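Local atomic coordinates of holo-[acyl-carrier-protein] synthase (PDB entry 5XUM), a protein that belongs, as a holo-[acyl-carrier-protein] synthase (AcpS), to the 4'-phosphopantetheinyl transferase superfamily. Residues S121-R126 / K150-S155. Residues are numbered along the deposited sequence; the frame is centred on the assembly and turned at random.
Sequences SFLRKR and KLLESS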
loop_
_atom_site.group_PDB
_atom_site.type_symbol
_atom_site.label_atom_id
_atom_site.label_comp_id
_atom_site.label_asym_id
_atom_site.label_seq_id
_atom_site.Cartn_x
_atom_site.Cartn_y
_atom_site.Cartn_z
ATOM N N SER A 121 26.115 18.381 -18.865
ATOM C CA SER A 121 25.925 19.813 -18.639
ATOM C C SER A 121 24.481 20.257 -18.887
ATOM O O SER A 121 23.934 21.048 -18.117
ATOM C CB SER A 121 26.891 20.622 -19.509
ATOM O OG SER A 121 26.790 22.005 -19.227
ATOM N N PHE A 122 23.876 19.740 -19.957
ATOM C CA PHE A 122 22.473 20.006 -20.285
ATOM C C PHE A 122 21.543 19.613 -19.137
ATOM O O PHE A 122 20.618 20.355 -18.796
ATOM C CB PHE A 122 22.077 19.258 -21.566
ATOM C CG PHE A 122 20.615 19.371 -21.923
ATOM C CD1 PHE A 122 20.169 20.367 -22.787
ATOM C CD2 PHE A 122 19.684 18.468 -21.410
ATOM C CE1 PHE A 122 18.826 20.467 -23.123
ATOM C CE2 PHE A 122 18.338 18.566 -21.740
ATOM C CZ PHE A 122 17.909 19.568 -22.597
ATOM N N LEU A 123 21.799 18.445 -18.549
ATOM C CA LEU A 123 20.942 17.892 -17.502
ATOM C C LEU A 123 21.107 18.596 -16.158
ATOM O O LEU A 123 20.120 18.819 -15.457
ATOM C CB LEU A 123 21.173 16.383 -17.348
ATOM C CG LEU A 123 20.880 15.482 -18.556
ATOM C CD1 LEU A 123 21.366 14.064 -18.287
ATOM C CD2 LEU A 123 19.405 15.481 -18.936
ATOM N N ARG A 124 22.346 18.950 -15.812
ATOM C CA ARG A 124 22.647 19.597 -14.526
ATOM C C ARG A 124 22.096 21.019 -14.410
ATOM O O ARG A 124 21.857 21.505 -13.303
ATOM C CB ARG A 124 24.152 19.586 -14.242
ATOM C CG ARG A 124 24.702 18.207 -13.916
ATOM C CD ARG A 124 26.095 18.275 -13.309
ATOM N NE ARG A 124 26.724 16.955 -13.257
ATOM C CZ ARG A 124 26.576 16.079 -12.264
ATOM N NH1 ARG A 124 27.193 14.906 -12.322
ATOM N NH2 ARG A 124 25.814 16.366 -11.215
ATOM N N LYS A 125 21.901 21.675 -15.554
ATOM C CA LYS A 125 21.278 22.998 -15.606
ATOM C C LYS A 125 19.800 22.923 -15.238
ATOM O O LYS A 125 19.251 23.853 -14.643
ATOM C CB LYS A 125 21.399 23.602 -17.008
ATOM C CG LYS A 125 22.795 24.032 -17.422
ATOM C CD LYS A 125 22.800 24.424 -18.890
ATOM C CE LYS A 125 24.208 24.443 -19.460
ATOM N NZ LYS A 125 24.204 24.791 -20.907
ATOM N N ARG A 126 19.167 21.808 -15.597
ATOM C CA ARG A 126 17.720 21.661 -15.483
ATOM C C ARG A 126 17.285 20.772 -14.318
ATOM O O ARG A 126 16.268 21.044 -13.676
ATOM C CB ARG A 126 17.144 21.137 -16.802
ATOM C CG ARG A 126 17.268 22.122 -17.955
ATOM C CD ARG A 126 17.213 21.428 -19.306
ATOM N NE ARG A 126 17.280 22.383 -20.414
ATOM C CZ ARG A 126 18.403 22.911 -20.899
ATOM N NH1 ARG A 126 18.345 23.767 -21.910
ATOM N NH2 ARG A 126 19.584 22.587 -20.383
ATOM N N LYS A 150 9.067 14.830 -24.085
ATOM C CA LYS A 150 9.003 15.866 -25.114
ATOM C C LYS A 150 10.115 16.906 -24.941
ATOM O O LYS A 150 10.651 17.420 -25.927
ATOM C CB LYS A 150 7.627 16.541 -25.083
ATOM C CG LYS A 150 7.316 17.425 -26.283
ATOM C CD LYS A 150 6.048 18.229 -26.049
ATOM C CE LYS A 150 5.782 19.194 -27.193
ATOM N NZ LYS A 150 4.630 20.091 -26.900
ATOM N N LEU A 151 10.452 17.205 -23.689
ATOM C CA LEU A 151 11.513 18.157 -23.368
ATOM C C LEU A 151 12.889 17.617 -23.761
ATOM O O LEU A 151 13.724 18.357 -24.281
ATOM C CB LEU A 151 11.475 18.516 -21.874
ATOM C CG LEU A 151 12.435 19.570 -21.301
ATOM C CD1 LEU A 151 11.767 20.333 -20.170
ATOM C CD2 LEU A 151 13.746 18.954 -20.826
ATOM N N LEU A 152 13.112 16.327 -23.516
ATOM C CA LEU A 152 14.409 15.699 -23.767
ATOM C C LEU A 152 14.664 15.420 -25.248
ATOM O O LEU A 152 15.780 15.618 -25.734
ATOM C CB LEU A 152 14.556 14.409 -22.955
ATOM C CG LEU A 152 14.543 14.506 -21.426
ATOM C CD1 LEU A 152 14.308 13.128 -20.828
ATOM C CD2 LEU A 152 15.818 15.132 -20.875
ATOM N N GLU A 153 13.632 14.962 -25.954
ATOM C CA GLU A 153 13.737 14.629 -27.379
ATOM C C GLU A 153 13.926 15.862 -28.268
ATOM O O GLU A 153 14.374 15.743 -29.410
ATOM C CB GLU A 153 12.523 13.815 -27.841
ATOM C CG GLU A 153 12.527 12.368 -27.363
ATOM C CD GLU A 153 11.282 11.595 -27.767
ATOM O OE1 GLU A 153 10.236 12.222 -28.050
ATOM O OE2 GLU A 153 11.347 10.348 -27.795
ATOM N N SER A 154 13.582 17.034 -27.733
ATOM C CA SER A 154 13.832 18.313 -28.402
ATOM C C SER A 154 15.331 18.579 -28.522
ATOM O O SER A 154 15.790 19.163 -29.505
ATOM C CB SER A 154 13.162 19.457 -27.639
ATOM O OG SER A 154 11.755 19.308 -27.624
ATOM N N SER A 155 16.078 18.154 -27.506
ATOM C CA SER A 155 17.535 18.187 -27.520
ATOM C C SER A 155 18.072 16.825 -27.968
ATOM O O SER A 155 17.338 16.021 -28.549
ATOM C CB SER A 155 18.060 18.543 -26.128
ATOM O OG SER A 155 19.477 18.504 -26.082
#
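The two helices of a βαββαβ unit meet here, Phe122 and Leu123 of helix 120-126 facing Leu152 of helix 145-154 and Ser155 just beyond its end. Phe122 supplies the largest share of the contact. With CG anti to the backbone N (chi1 175°), its ring reaches the neighbouring helix, and Ser155 lies over one face, off-centre toward the rim: Phe122 CE1 is 3.6 Å from Ser155 OG, and Phe122 CZ is 3.7 Å from Ser155 CB. No hydrogen bond crosses between the segments, so the evidence is for van der Waals contact. On the opposite ring face lies the guanidinium of Arg126, its NH2 3.3 Å above the plane of the Phe122 ring. That nitrogen also donates to Phe122 O over 2.9 Å (N-H...O angle 147°), meeting a lone pair in the carbonyl plane, which ties the guanidinium to the residue it covers.

The chain order and the antiparallel strand order 128-132, 137-140, 114-117, 158-162 are those of a ferredoxin-like fold. At the rim of the ring, near its plane, Leu152 CD2 lies 4.3 Å from Phe122 CE2. The same methyl is 4.1 Å from Leu123 CD2, where the two leucine side chains cross at about a right angle. Both leucines are buried and both also touch Val116 of strand 114-117, placing this apolar layer between helices and sheet. Cys157, in the loop after helix 145-154, touches Phe122 and Leu152, while Asp119 OD2 is hydrogen-bonded to Phe122 N near the start of helix 120-126.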